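Local coordinates for cell wall surface anchor family protein (Streptococcus pneumoniae, PDB 4OQ1) that serves as an ancillary pilin of the pneumococcal pilus, built of beta-rich CnaB and IgG-rev type domains, and probably anchors the pilus to the cell wall, at residues E35-Q38 against E39-Q43; E224-A227 against G228-V231; S60-Y63 against D64-V67. The protein carries 3 engineered substitutions. All coordinates share one frame; numbering follows the deposited sequence.

Interaction 1: E35-Q38 against E39-Q43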
# COMPACT_ATOMS: atom_id res chain seq x y z
N GLU A 35 4.20 20.56 11.78
CA GLU A 35 3.22 19.48 11.73
C GLU A 35 3.96 18.18 11.29
O GLU A 35 4.75 18.16 10.34
CB GLU A 35 2.12 19.82 10.74
CG GLU A 35 1.33 21.14 10.98
CD GLU A 35 0.43 21.54 9.81
OE1 GLU A 35 0.07 20.74 8.93
OE2 GLU A 35 -0.03 22.70 9.72
N ASN A 36 3.69 17.08 12.01
CA ASN A 36 4.11 15.75 11.58
C ASN A 36 5.62 15.79 11.53
O ASN A 36 6.22 15.19 10.65
CB ASN A 36 3.51 15.41 10.20
CG ASN A 36 3.46 13.88 9.90
OD1 ASN A 36 3.44 13.10 10.80
ND2 ASN A 36 3.47 13.50 8.63
N TYR A 37 6.22 16.49 12.52
CA TYR A 37 7.62 16.80 12.53
C TYR A 37 8.49 15.54 12.34
O TYR A 37 9.32 15.54 11.49
CB TYR A 37 8.08 17.53 13.80
CG TYR A 37 9.57 17.86 13.81
CD1 TYR A 37 10.07 19.00 13.10
CD2 TYR A 37 10.50 17.04 14.45
CE1 TYR A 37 11.41 19.30 13.09
CE2 TYR A 37 11.85 17.34 14.41
CZ TYR A 37 12.32 18.45 13.76
OH TYR A 37 13.68 18.75 13.73
N GLN A 38 8.32 14.50 13.19
CA GLN A 38 9.19 13.28 13.12
C GLN A 38 9.21 12.67 11.77
O GLN A 38 10.27 12.37 11.25
CB GLN A 38 8.79 12.16 14.09
CG GLN A 38 8.42 12.59 15.51
CD GLN A 38 9.44 13.48 16.15
OE1 GLN A 38 9.12 14.52 16.75
NE2 GLN A 38 10.69 13.07 16.07
N GLU A 39 8.03 12.43 11.22
CA GLU A 39 7.94 11.84 9.87
C GLU A 39 8.55 12.68 8.74
O GLU A 39 9.18 12.15 7.87
CB GLU A 39 6.46 11.53 9.52
CG GLU A 39 6.28 10.71 8.22
CD GLU A 39 4.86 10.20 7.98
OE1 GLU A 39 4.01 11.00 7.53
OE2 GLU A 39 4.57 9.00 8.22
N VAL A 40 8.27 13.97 8.71
CA VAL A 40 8.94 14.85 7.75
C VAL A 40 10.43 14.71 7.87
O VAL A 40 11.11 14.49 6.88
CB VAL A 40 8.59 16.35 8.05
CG1 VAL A 40 9.45 17.26 7.23
CG2 VAL A 40 7.08 16.61 7.85
N VAL A 41 10.95 14.83 9.09
CA VAL A 41 12.41 14.71 9.27
C VAL A 41 12.89 13.37 8.71
O VAL A 41 13.85 13.29 7.94
CB VAL A 41 12.73 14.80 10.77
CG1 VAL A 41 14.10 14.24 11.07
CG2 VAL A 41 12.59 16.20 11.27
N SER A 42 12.16 12.32 9.04
CA SER A 42 12.55 10.98 8.57
C SER A 42 12.70 10.99 7.08
O SER A 42 13.47 10.26 6.53
CB SER A 42 11.56 9.94 9.03
OG SER A 42 10.38 10.01 8.29
N GLN A 43 11.99 11.85 6.38
CA GLN A 43 12.05 11.80 4.94
C GLN A 43 13.23 12.61 4.39
O GLN A 43 13.44 12.59 3.16
CB GLN A 43 10.77 12.32 4.31
CG GLN A 43 9.48 11.57 4.58
CD GLN A 43 8.30 12.39 4.02
OE1 GLN A 43 8.09 12.46 2.79
NE2 GLN A 43 7.55 13.04 4.90
O HOH W 1 5.39 12.47 12.89
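A single short helix, 37-42, carries this contact: N36 at its N-cap position and Y37 in its first turn touch E39, V40 and V41 one turn on. The N36 side chain makes no capping bond; instead its ND2 reaches E39 OE1 at 2.8 Å. CG lies anti to the backbone N (chi1 -159°), beside the carbonyl carbon, and from there the amide reaches the E39 carboxylate. The two flat groups stand steeply to each other, planes 75° apart: the oxygen lies close to the amide plane, whereas ND2 meets OE1 from above the carboxylate. The other end of the amide is held by a water, which donates to N36 OD1 at 2.9 Å and accepts from E39 N, standing between the side chain and the first turn. The backbone follows with i to i+4 bonds, V40 N to N36 O (3.1 Å), V41 N to Y37 O and S42 N to Q38 O. On another flank V41 CG2 sits over one face of the Y37 ring, 3.6 Å from its centroid and displaced toward the CZ and CE2 rim, a CH-pi contact. E39 OE1 also makes a salt bridge to R189 of strand 189-190, and E39 touches I185 of strand 177-185, so the helix start meets that pair of strands; the amide and the arginine would both be expected to stabilise its negative charge. Y37 OH bonds to L94 O, and Y37 and V41 both rest on F93 of strand 85-93, so this flank of the helix lies on the N-terminal sheet.

Interaction 2: E224-A227 against G228-V231; sequences EPLA and GYAV
G228 takes the third position of a type II beta turn, L226 to Y229, in the connection between strands 216-224 and 229-231 of a prealbumin-like (CnaB-type) domain. Its positive phi (99°) is the usual one for glycine at the third position of such a turn. The turn closes at Y229, whose N donates to L226 O at 3.1 Å; the bond is bent (146° at the hydrogen), and the donor is tilted 30° from the carbonyl plane. The Y229 ring lies side by side with L226 and points the same way, with L226 CD2 4.1 Å from Y229 CD1. A227 O approaches the ring edge near its plane, 3.6 Å from Y229 CD1. Between the two arms a water accepts from L226 N and lies 3.1 Å from Y229 O, to which it can donate, though other acceptors compete for its protons. A230 turns its side chain away from the turn and pairs through its backbone with Q253 of strand 246-254, which places 229-231 at the margin of a four-stranded sheet. V231 ends the walk by meeting P225 obliquely: its CG2, anti to the carbonyl carbon, lies 3.7 Å from P225 CG and 3.8 Å from P225 CB.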
# COMPACT_ATOMS: atom_id res chain seq x y z
N GLU A 224 -3.17 -9.99 -3.41
CA GLU A 224 -3.62 -10.82 -2.32
C GLU A 224 -5.17 -10.84 -2.12
O GLU A 224 -5.67 -10.27 -1.17
CB GLU A 224 -2.94 -10.39 -1.06
CG GLU A 224 -2.65 -11.49 -0.09
CD GLU A 224 -1.89 -10.92 1.11
OE1 GLU A 224 -0.99 -10.10 0.88
OE2 GLU A 224 -2.20 -11.29 2.28
N PRO A 225 -5.89 -11.60 -2.98
CA PRO A 225 -7.34 -11.83 -2.82
C PRO A 225 -7.65 -12.55 -1.53
O PRO A 225 -6.81 -13.21 -0.96
CB PRO A 225 -7.72 -12.68 -4.02
CG PRO A 225 -6.50 -13.17 -4.61
CD PRO A 225 -5.36 -12.30 -4.15
N LEU A 226 -8.84 -12.29 -1.03
CA LEU A 226 -9.34 -12.89 0.16
C LEU A 226 -9.85 -14.24 -0.30
O LEU A 226 -10.53 -14.34 -1.39
CB LEU A 226 -10.51 -12.02 0.63
CG LEU A 226 -11.09 -12.32 1.97
CD1 LEU A 226 -10.01 -12.20 3.01
CD2 LEU A 226 -12.17 -11.33 2.26
N ALA A 227 -9.59 -15.28 0.51
CA ALA A 227 -10.02 -16.63 0.13
C ALA A 227 -11.55 -16.67 0.13
O ALA A 227 -12.20 -16.05 1.02
CB ALA A 227 -9.42 -17.69 1.04
N GLY A 228 -12.09 -17.31 -0.90
CA GLY A 228 -13.56 -17.46 -1.11
C GLY A 228 -14.07 -16.47 -2.10
O GLY A 228 -15.21 -16.60 -2.59
N TYR A 229 -13.21 -15.52 -2.47
CA TYR A 229 -13.56 -14.43 -3.41
C TYR A 229 -12.51 -14.36 -4.53
O TYR A 229 -11.35 -14.03 -4.26
CB TYR A 229 -13.61 -13.12 -2.64
CG TYR A 229 -14.69 -13.07 -1.58
CD1 TYR A 229 -14.44 -13.53 -0.31
CD2 TYR A 229 -15.93 -12.57 -1.85
CE1 TYR A 229 -15.37 -13.45 0.71
CE2 TYR A 229 -16.90 -12.52 -0.86
CZ TYR A 229 -16.60 -12.97 0.43
OH TYR A 229 -17.59 -12.90 1.41
N ALA A 230 -12.94 -14.74 -5.74
CA ALA A 230 -12.11 -14.81 -6.93
C ALA A 230 -11.95 -13.41 -7.61
O ALA A 230 -12.90 -12.60 -7.75
CB ALA A 230 -12.74 -15.75 -7.93
N VAL A 231 -10.73 -13.17 -7.99
CA VAL A 231 -10.35 -12.02 -8.76
C VAL A 231 -11.02 -12.01 -10.11
O VAL A 231 -10.81 -12.91 -10.91
CB VAL A 231 -8.82 -11.99 -8.99
CG1 VAL A 231 -8.45 -10.87 -9.95
CG2 VAL A 231 -8.07 -11.83 -7.66
O HOH W 2 -10.65 -11.28 -3.00

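Interaction 3: S60-Y63 against D64-V67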
# COMPACT_ATOMS: atom_id res chain seq x y z
N SER A 60 9.23 50.53 6.27
CA SER A 60 7.79 50.77 6.05
C SER A 60 6.86 49.64 6.54
O SER A 60 5.61 49.79 6.50
CB SER A 60 7.52 51.02 4.59
OG SER A 60 7.67 49.81 3.88
N TYR A 61 7.44 48.52 7.04
CA TYR A 61 6.63 47.41 7.54
C TYR A 61 6.70 47.26 9.01
O TYR A 61 7.73 47.39 9.62
CB TYR A 61 7.03 46.10 6.86
CG TYR A 61 6.68 46.10 5.36
CD1 TYR A 61 5.58 45.40 4.90
CD2 TYR A 61 7.50 46.69 4.41
CE1 TYR A 61 5.25 45.35 3.53
CE2 TYR A 61 7.16 46.69 3.05
CZ TYR A 61 6.04 46.01 2.62
OH TYR A 61 5.65 45.92 1.27
N SER A 62 5.53 47.03 9.57
CA SER A 62 5.37 46.77 10.96
C SER A 62 4.86 45.32 11.28
O SER A 62 3.91 44.88 10.72
CB SER A 62 4.37 47.78 11.51
OG SER A 62 4.16 47.44 12.87
N TYR A 63 5.41 44.69 12.31
CA TYR A 63 4.98 43.39 12.82
C TYR A 63 3.55 43.49 13.33
O TYR A 63 2.85 42.50 13.31
CB TYR A 63 5.89 42.88 13.96
CG TYR A 63 5.63 41.44 14.37
CD1 TYR A 63 5.92 40.38 13.49
CD2 TYR A 63 5.17 41.14 15.67
CE1 TYR A 63 5.68 39.07 13.84
CE2 TYR A 63 4.90 39.81 16.03
CZ TYR A 63 5.20 38.80 15.15
OH TYR A 63 4.94 37.49 15.48
N ASP A 64 3.13 44.68 13.71
CA ASP A 64 1.71 44.89 14.11
C ASP A 64 0.76 44.61 12.99
O ASP A 64 -0.42 44.36 13.20
CB ASP A 64 1.47 46.30 14.63
CG ASP A 64 2.16 46.55 15.98
OD1 ASP A 64 2.35 45.62 16.79
OD2 ASP A 64 2.58 47.66 16.14
N ASP A 65 1.27 44.70 11.74
CA ASP A 65 0.48 44.52 10.54
C ASP A 65 0.66 43.13 9.88
O ASP A 65 0.18 42.89 8.76
CB ASP A 65 0.81 45.56 9.48
CG ASP A 65 0.41 46.98 9.87
OD1 ASP A 65 -0.77 47.17 10.31
OD2 ASP A 65 1.31 47.83 9.73
N ARG A 66 1.21 42.20 10.62
CA ARG A 66 1.52 40.86 10.08
C ARG A 66 0.41 40.12 9.38
O ARG A 66 0.67 39.48 8.35
CB ARG A 66 2.15 39.96 11.15
CG ARG A 66 1.30 39.77 12.40
CD ARG A 66 2.09 39.13 13.49
NE ARG A 66 1.25 38.91 14.66
CZ ARG A 66 0.91 39.83 15.54
NH1 ARG A 66 1.33 41.10 15.46
NH2 ARG A 66 0.11 39.48 16.54
N VAL A 67 -0.86 40.23 9.86
CA VAL A 67 -1.95 39.56 9.17
C VAL A 67 -2.11 40.06 7.73
O VAL A 67 -2.18 39.30 6.77
CB VAL A 67 -3.32 39.67 9.98
CG1 VAL A 67 -4.50 39.29 9.16
CG2 VAL A 67 -3.22 38.81 11.24
O HOH W 3 3.34 47.53 8.25
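S62 and Y63 lead into helix 66-73 through an ST turn at S62 and a short 3-10 stretch at Y63 and D64, where they meet D64, D65 and R66. S62 bonds through OG, O and N. Its OG accepts from D64 N at 3.1 Å, a bond made possible by chi1 of 176°, which swings the hydroxyl beside the carbonyl carbon and so toward the following backbone. Its carbonyl O takes D65 N at 2.8 Å, the donor standing well above the carbonyl plane. A water accepts from S62 N and donates to D65 OD2, tying the carboxylate of the N-cap residue back to the incoming loop; that side chain makes no capping bond. Y63 comes next, its ring covered on one face by the R66 side chain. R66 CD sits 3.7 Å from the ring centroid, and the guanidinium continues past it nearly parallel to the ring, planes 17° apart, in an off-centre cation-pi stack. The R66 chain runs extended from CG to NE, which carries the charged group along the tyrosine. The Y63 side chain also touches L107 and E128, and R66 touches L126, so the pair lies against strands 106-110 and 120-129. Y63 O is gripped by two donors of R66 from opposite faces of its plane: the backbone N at 3.2 Å and NH1 at 3.0 Å, with the oxygen almost in the guanidinium plane.

Interactions 1 and 3 both mark the start of a short helix and lie on the same side of the chain's centre, their centres 31 Å apart, each against strands of the eight-stranded N-terminal sheet. Interaction 1 is partly buried, with Y37, V40 and V41 turned into the protein; interaction 3 is a surface contact with no buried residue. Both cover a tyrosine face, a valine methyl in one, an arginine CD and guanidinium, adding cation-pi character, in the other. Interaction 2, about 62 Å from interaction 3 between centres, belongs to the prealbumin-like domain and links strand 216-224 of one sheet to strand 229-231 of another by a glycine-containing turn without side-chain hydrogen bonds between its segments.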